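Local coordinates for protein DNA-binding transcriptional repressor YiaJ (Escherichia coli, PDB 1YSQ) that represses transcription of the yiaKLMNOPQRS operon, which may serve the use of 2,3-diketo-L-gulonate, and is represented here by its C-terminal IclR-type effector domain, at residues Leu18-Phe31 against Tyr43-Arg55. Residues are numbered along the deposited sequence; the frame is centred on the assembly and turned at random.
Sequences LEALNIATGETINF and YKLEPTTGMLRTR. With PO4 (phosphate ion), chain C.
The Tyr43 ring is met obliquely by Leu18, whose CD1 lies 3.5 Å from Tyr43 CE2, and by Phe31 CB; Tyr43 CB in turn sits at the edge of the Phe31 ring, near its plane. A chi1 of 177° carries the Tyr43 ring away from the backbone N and against Ile11 and Ala15 of helix 8-25; its OH bonds Thr192, as does Glu19 OE2. The Asn22 amide works as a double donor: ND2 reaches Glu27 O in the amide plane at 2.9 Å and Glu46 O, tilted 25° from it, at 3.0 Å, while Leu45 CD1 packs on Asn22 CB. A leucine in place of Asn22 would probably leave the Glu27 and Glu46 carbonyls without the N-H groups that hold them. Ile29 to Phe31 pair antiparallel with Tyr43 to Leu45, Leu45 N to Ile29 O at 2.9 Å being nearly straight (170°). Beyond them, Gly26 O accepts Thr48 N and Gly50 N from opposite faces of its plane, fastening the 46-50 loop to the helix end. The Met51 and Leu52 N-H groups and the Ser153 hydroxyl hydrogen-bond a phosphate, probably from the crystallisation liquor. Glu27 OE2 lies 2.5 Å from phosphate O3, suggesting that one of the two acids is protonated.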
loop_
_atom_site.group_PDB
_atom_site.type_symbol
_atom_site.label_atom_id
_atom_site.label_comp_id
_atom_site.label_asym_id
_atom_site.label_seq_id
_atom_site.Cartn_x
_atom_site.Cartn_y
_atom_site.Cartn_z
ATOM N N LEU A 18 -0.169 -1.159 -13.888
ATOM C CA LEU A 18 0.879 -1.482 -12.926
ATOM C C LEU A 18 2.212 -1.720 -13.642
ATOM O O LEU A 18 3.257 -1.245 -13.195
ATOM C CB LEU A 18 0.467 -2.680 -12.056
ATOM C CG LEU A 18 -0.809 -2.443 -11.235
ATOM C CD1 LEU A 18 -1.344 -3.754 -10.680
ATOM C CD2 LEU A 18 -0.564 -1.448 -10.114
ATOM N N GLU A 19 2.175 -2.436 -14.769
ATOM C CA GLU A 19 3.392 -2.625 -15.576
ATOM C C GLU A 19 3.988 -1.297 -16.045
ATOM O O GLU A 19 5.198 -1.079 -15.980
ATOM C CB GLU A 19 3.087 -3.495 -16.800
ATOM C CG GLU A 19 2.897 -4.966 -16.471
ATOM C CD GLU A 19 2.680 -5.803 -17.724
ATOM O OE1 GLU A 19 3.049 -5.340 -18.826
ATOM O OE2 GLU A 19 2.146 -6.909 -17.603
ATOM N N ALA A 20 3.125 -0.419 -16.541
ATOM C CA ALA A 20 3.538 0.925 -16.937
ATOM C C ALA A 20 4.254 1.650 -15.805
ATOM O O ALA A 20 5.289 2.281 -16.021
ATOM C CB ALA A 20 2.322 1.740 -17.414
ATOM N N LEU A 21 3.702 1.582 -14.599
ATOM C CA LEU A 21 4.306 2.287 -13.462
ATOM C C LEU A 21 5.648 1.656 -13.073
ATOM O O LEU A 21 6.597 2.360 -12.709
ATOM C CB LEU A 21 3.342 2.313 -12.277
ATOM C CG LEU A 21 3.806 2.944 -10.957
ATOM C CD1 LEU A 21 3.972 4.464 -11.120
ATOM C CD2 LEU A 21 2.793 2.606 -9.860
ATOM N N ASN A 22 5.706 0.325 -13.157
ATOM C CA ASN A 22 6.935 -0.438 -12.934
ATOM C C ASN A 22 8.041 0.038 -13.892
ATOM O O ASN A 22 9.167 0.310 -13.467
ATOM C CB ASN A 22 6.610 -1.933 -13.092
ATOM C CG ASN A 22 7.831 -2.849 -12.982
ATOM O OD1 ASN A 22 8.058 -3.662 -13.874
ATOM N ND2 ASN A 22 8.579 -2.759 -11.877
ATOM N N ILE A 23 7.715 0.147 -15.175
ATOM C CA ILE A 23 8.678 0.647 -16.168
ATOM C C ILE A 23 9.069 2.102 -15.920
ATOM O O ILE A 23 10.251 2.453 -15.986
ATOM C CB ILE A 23 8.137 0.454 -17.625
ATOM C CG1 ILE A 23 7.868 -1.033 -17.935
ATOM C CG2 ILE A 23 9.079 1.105 -18.681
ATOM C CD1 ILE A 23 9.055 -1.971 -17.720
ATOM N N ALA A 24 8.081 2.942 -15.615
ATOM C CA ALA A 24 8.333 4.378 -15.430
ATOM C C ALA A 24 9.235 4.671 -14.231
ATOM O O ALA A 24 10.158 5.480 -14.338
ATOM C CB ALA A 24 7.013 5.131 -15.304
ATOM N N THR A 25 8.990 4.003 -13.101
ATOM C CA THR A 25 9.779 4.239 -11.889
ATOM C C THR A 25 11.006 3.336 -11.735
ATOM O O THR A 25 11.928 3.673 -10.984
ATOM C CB THR A 25 8.911 4.067 -10.625
ATOM O OG1 THR A 25 8.484 2.687 -10.524
ATOM C CG2 THR A 25 7.621 4.912 -10.729
ATOM N N GLY A 26 10.983 2.166 -12.370
ATOM C CA GLY A 26 12.038 1.175 -12.163
ATOM C C GLY A 26 11.913 0.360 -10.872
ATOM O O GLY A 26 12.737 -0.513 -10.591
ATOM N N GLU A 27 10.885 0.647 -10.076
ATOM C CA GLU A 27 10.762 0.106 -8.716
ATOM C C GLU A 27 9.736 -1.016 -8.595
ATOM O O GLU A 27 8.893 -1.194 -9.471
ATOM C CB GLU A 27 10.336 1.228 -7.745
ATOM C CG GLU A 27 11.261 2.448 -7.684
ATOM C CD GLU A 27 12.644 2.131 -7.132
ATOM O OE1 GLU A 27 12.913 0.963 -6.771
ATOM O OE2 GLU A 27 13.484 3.064 -7.064
ATOM N N THR A 28 9.795 -1.720 -7.465
ATOM C CA THR A 28 8.795 -2.724 -7.060
ATOM C C THR A 28 7.390 -2.132 -7.032
ATOM O O THR A 28 7.173 -1.094 -6.365
ATOM C CB THR A 28 9.098 -3.204 -5.640
ATOM O OG1 THR A 28 10.390 -3.843 -5.593
ATOM C CG2 THR A 28 8.067 -4.304 -5.193
ATOM N N ILE A 29 6.449 -2.789 -7.715
ATOM C CA ILE A 29 5.050 -2.378 -7.671
ATOM C C ILE A 29 4.252 -3.474 -6.989
ATOM O O ILE A 29 4.332 -4.632 -7.385
ATOM C CB ILE A 29 4.481 -2.083 -9.102
ATOM C CG1 ILE A 29 5.370 -1.093 -9.885
ATOM C CG2 ILE A 29 3.002 -1.613 -9.041
ATOM C CD1 ILE A 29 5.694 0.249 -9.198
ATOM N N ASN A 30 3.490 -3.096 -5.957
ATOM C CA ASN A 30 2.640 -4.019 -5.192
ATOM C C ASN A 30 1.189 -3.648 -5.399
ATOM O O ASN A 30 0.845 -2.460 -5.465
ATOM C CB ASN A 30 2.916 -3.899 -3.682
ATOM C CG ASN A 30 4.396 -3.934 -3.351
ATOM O OD1 ASN A 30 5.003 -2.921 -2.982
ATOM N ND2 ASN A 30 4.985 -5.097 -3.491
ATOM N N PHE A 31 0.337 -4.664 -5.457
ATOM C CA PHE A 31 -1.101 -4.439 -5.605
ATOM C C PHE A 31 -1.822 -5.411 -4.689
ATOM O O PHE A 31 -1.664 -6.631 -4.812
ATOM C CB PHE A 31 -1.506 -4.657 -7.064
ATOM C CG PHE A 31 -2.940 -4.329 -7.364
ATOM C CD1 PHE A 31 -3.432 -3.035 -7.189
ATOM C CD2 PHE A 31 -3.793 -5.298 -7.862
ATOM C CE1 PHE A 31 -4.778 -2.726 -7.479
ATOM C CE2 PHE A 31 -5.141 -4.983 -8.161
ATOM C CZ PHE A 31 -5.621 -3.702 -7.961
ATOM N N TYR A 43 -0.739 -9.240 -6.503
ATOM C CA TYR A 43 0.025 -8.980 -7.706
ATOM C C TYR A 43 1.273 -8.206 -7.307
ATOM O O TYR A 43 1.217 -7.295 -6.467
ATOM C CB TYR A 43 -0.868 -8.196 -8.664
ATOM C CG TYR A 43 -0.273 -7.748 -9.965
ATOM C CD1 TYR A 43 -0.621 -8.372 -11.152
ATOM C CD2 TYR A 43 0.578 -6.643 -10.023
ATOM C CE1 TYR A 43 -0.114 -7.933 -12.370
ATOM C CE2 TYR A 43 1.085 -6.202 -11.228
ATOM C CZ TYR A 43 0.732 -6.847 -12.396
ATOM O OH TYR A 43 1.222 -6.395 -13.601
ATOM N N LYS A 44 2.405 -8.600 -7.871
ATOM C CA LYS A 44 3.677 -7.936 -7.579
ATOM C C LYS A 44 4.603 -7.939 -8.801
ATOM O O LYS A 44 4.738 -8.956 -9.470
ATOM C CB LYS A 44 4.390 -8.594 -6.377
ATOM C CG LYS A 44 5.631 -7.828 -5.911
ATOM C CD LYS A 44 6.530 -8.663 -5.000
ATOM C CE LYS A 44 7.737 -7.825 -4.519
ATOM N NZ LYS A 44 8.865 -8.687 -3.940
ATOM N N LEU A 45 5.227 -6.792 -9.069
ATOM C CA LEU A 45 6.290 -6.686 -10.071
ATOM C C LEU A 45 7.598 -6.337 -9.396
ATOM O O LEU A 45 7.695 -5.359 -8.654
ATOM C CB LEU A 45 5.959 -5.625 -11.149
ATOM C CG LEU A 45 4.641 -5.876 -11.898
ATOM C CD1 LEU A 45 4.222 -4.672 -12.702
ATOM C CD2 LEU A 45 4.718 -7.133 -12.798
ATOM N N GLU A 46 8.620 -7.139 -9.669
ATOM C CA GLU A 46 9.959 -6.864 -9.183
ATOM C C GLU A 46 10.516 -5.605 -9.852
ATOM O O GLU A 46 10.045 -5.235 -10.924
ATOM C CB GLU A 46 10.863 -8.078 -9.461
ATOM C CG GLU A 46 10.523 -9.322 -8.635
ATOM C CD GLU A 46 10.580 -9.086 -7.119
ATOM O OE1 GLU A 46 11.421 -8.293 -6.655
ATOM O OE2 GLU A 46 9.787 -9.712 -6.380
ATOM N N PRO A 47 11.504 -4.945 -9.245
ATOM C CA PRO A 47 12.093 -3.745 -9.851
ATOM C C PRO A 47 12.800 -4.068 -11.182
ATOM O O PRO A 47 13.190 -5.228 -11.406
ATOM C CB PRO A 47 13.103 -3.277 -8.796
ATOM C CG PRO A 47 13.475 -4.537 -8.038
ATOM C CD PRO A 47 12.159 -5.291 -7.960
ATOM N N THR A 48 12.928 -3.070 -12.052
ATOM C CA THR A 48 13.727 -3.230 -13.268
ATOM C C THR A 48 15.117 -2.688 -12.974
ATOM O O THR A 48 16.024 -3.454 -12.670
ATOM C CB THR A 48 13.099 -2.516 -14.487
ATOM O OG1 THR A 48 12.822 -1.150 -14.162
ATOM C CG2 THR A 48 11.727 -3.082 -14.811
ATOM N N THR A 49 15.272 -1.368 -13.020
ATOM C CA THR A 49 16.565 -0.752 -12.738
ATOM C C THR A 49 16.751 -0.520 -11.245
ATOM O O THR A 49 17.883 -0.363 -10.777
ATOM C CB THR A 49 16.720 0.562 -13.502
ATOM O OG1 THR A 49 15.590 1.398 -13.241
ATOM C CG2 THR A 49 16.656 0.319 -15.019
ATOM N N GLY A 50 15.651 -0.524 -10.488
ATOM C CA GLY A 50 15.732 -0.397 -9.040
ATOM C C GLY A 50 16.489 -1.568 -8.446
ATOM O O GLY A 50 16.405 -2.692 -8.954
ATOM N N MET A 51 17.222 -1.316 -7.371
ATOM C CA MET A 51 18.026 -2.354 -6.741
ATOM C C MET A 51 17.455 -2.975 -5.459
ATOM O O MET A 51 17.898 -4.056 -5.054
ATOM C CB MET A 51 19.443 -1.833 -6.502
ATOM C CG MET A 51 20.039 -1.260 -7.794
ATOM S SD MET A 51 20.850 -2.536 -8.719
ATOM C CE MET A 51 22.294 -2.231 -7.984
ATOM N N LEU A 52 16.469 -2.322 -4.840
ATOM C CA LEU A 52 15.864 -2.875 -3.642
ATOM C C LEU A 52 14.845 -3.940 -4.030
ATOM O O LEU A 52 13.911 -3.670 -4.786
ATOM C CB LEU A 52 15.198 -1.782 -2.785
ATOM C CG LEU A 52 14.626 -2.452 -1.527
ATOM C CD1 LEU A 52 15.714 -2.525 -0.424
ATOM C CD2 LEU A 52 13.351 -1.831 -1.054
ATOM N N ARG A 53 15.034 -5.156 -3.526
ATOM C CA ARG A 53 14.089 -6.232 -3.799
ATOM C C ARG A 53 13.574 -6.697 -2.463
ATOM O O ARG A 53 14.362 -7.003 -1.564
ATOM C CB ARG A 53 14.749 -7.384 -4.563
ATOM C CG ARG A 53 15.416 -6.936 -5.843
ATOM C CD ARG A 53 16.202 -8.026 -6.575
ATOM N NE ARG A 53 15.301 -9.016 -7.168
ATOM C CZ ARG A 53 14.696 -8.888 -8.360
ATOM N NH1 ARG A 53 14.891 -7.805 -9.115
ATOM N NH2 ARG A 53 13.900 -9.858 -8.801
ATOM N N THR A 54 12.257 -6.695 -2.310
ATOM C CA THR A 54 11.650 -7.096 -1.048
ATOM C C THR A 54 11.339 -8.590 -1.093
ATOM O O THR A 54 11.311 -9.198 -2.172
ATOM C CB THR A 54 10.355 -6.321 -0.791
ATOM O OG1 THR A 54 9.317 -6.807 -1.672
ATOM C CG2 THR A 54 10.534 -4.816 -1.141
ATOM N N ARG A 55 11.084 -9.156 0.081
ATOM C CA ARG A 55 10.718 -10.570 0.206
ATOM C C ARG A 55 9.224 -10.795 0.020
ATOM O O ARG A 55 8.743 -11.935 0.093
ATOM C CB ARG A 55 11.141 -11.100 1.575
ATOM C CG ARG A 55 12.658 -11.177 1.764
ATOM C CD ARG A 55 13.099 -11.967 3.006
ATOM N NE ARG A 55 13.347 -11.122 4.182
ATOM C CZ ARG A 55 14.200 -10.094 4.237
ATOM N NH1 ARG A 55 14.918 -9.742 3.172
ATOM N NH2 ARG A 55 14.336 -9.416 5.373
HETATM P P PO4 C . 16.130 1.414 -5.365
HETATM O O1 PO4 C . 17.536 0.942 -5.621
HETATM O O2 PO4 C . 16.019 1.895 -3.952
HETATM O O3 PO4 C . 15.834 2.477 -6.378
HETATM O O4 PO4 C . 15.140 0.285 -5.579
HETATM O O HOH W 1 12.430 0.748 -15.955
HETATM O O HOH W 2 10.755 -6.453 -4.730
HETATM O O HOH W 3 12.260 -1.767 -5.582
HETATM O O HOH W 4 7.113 -5.200 -1.767
#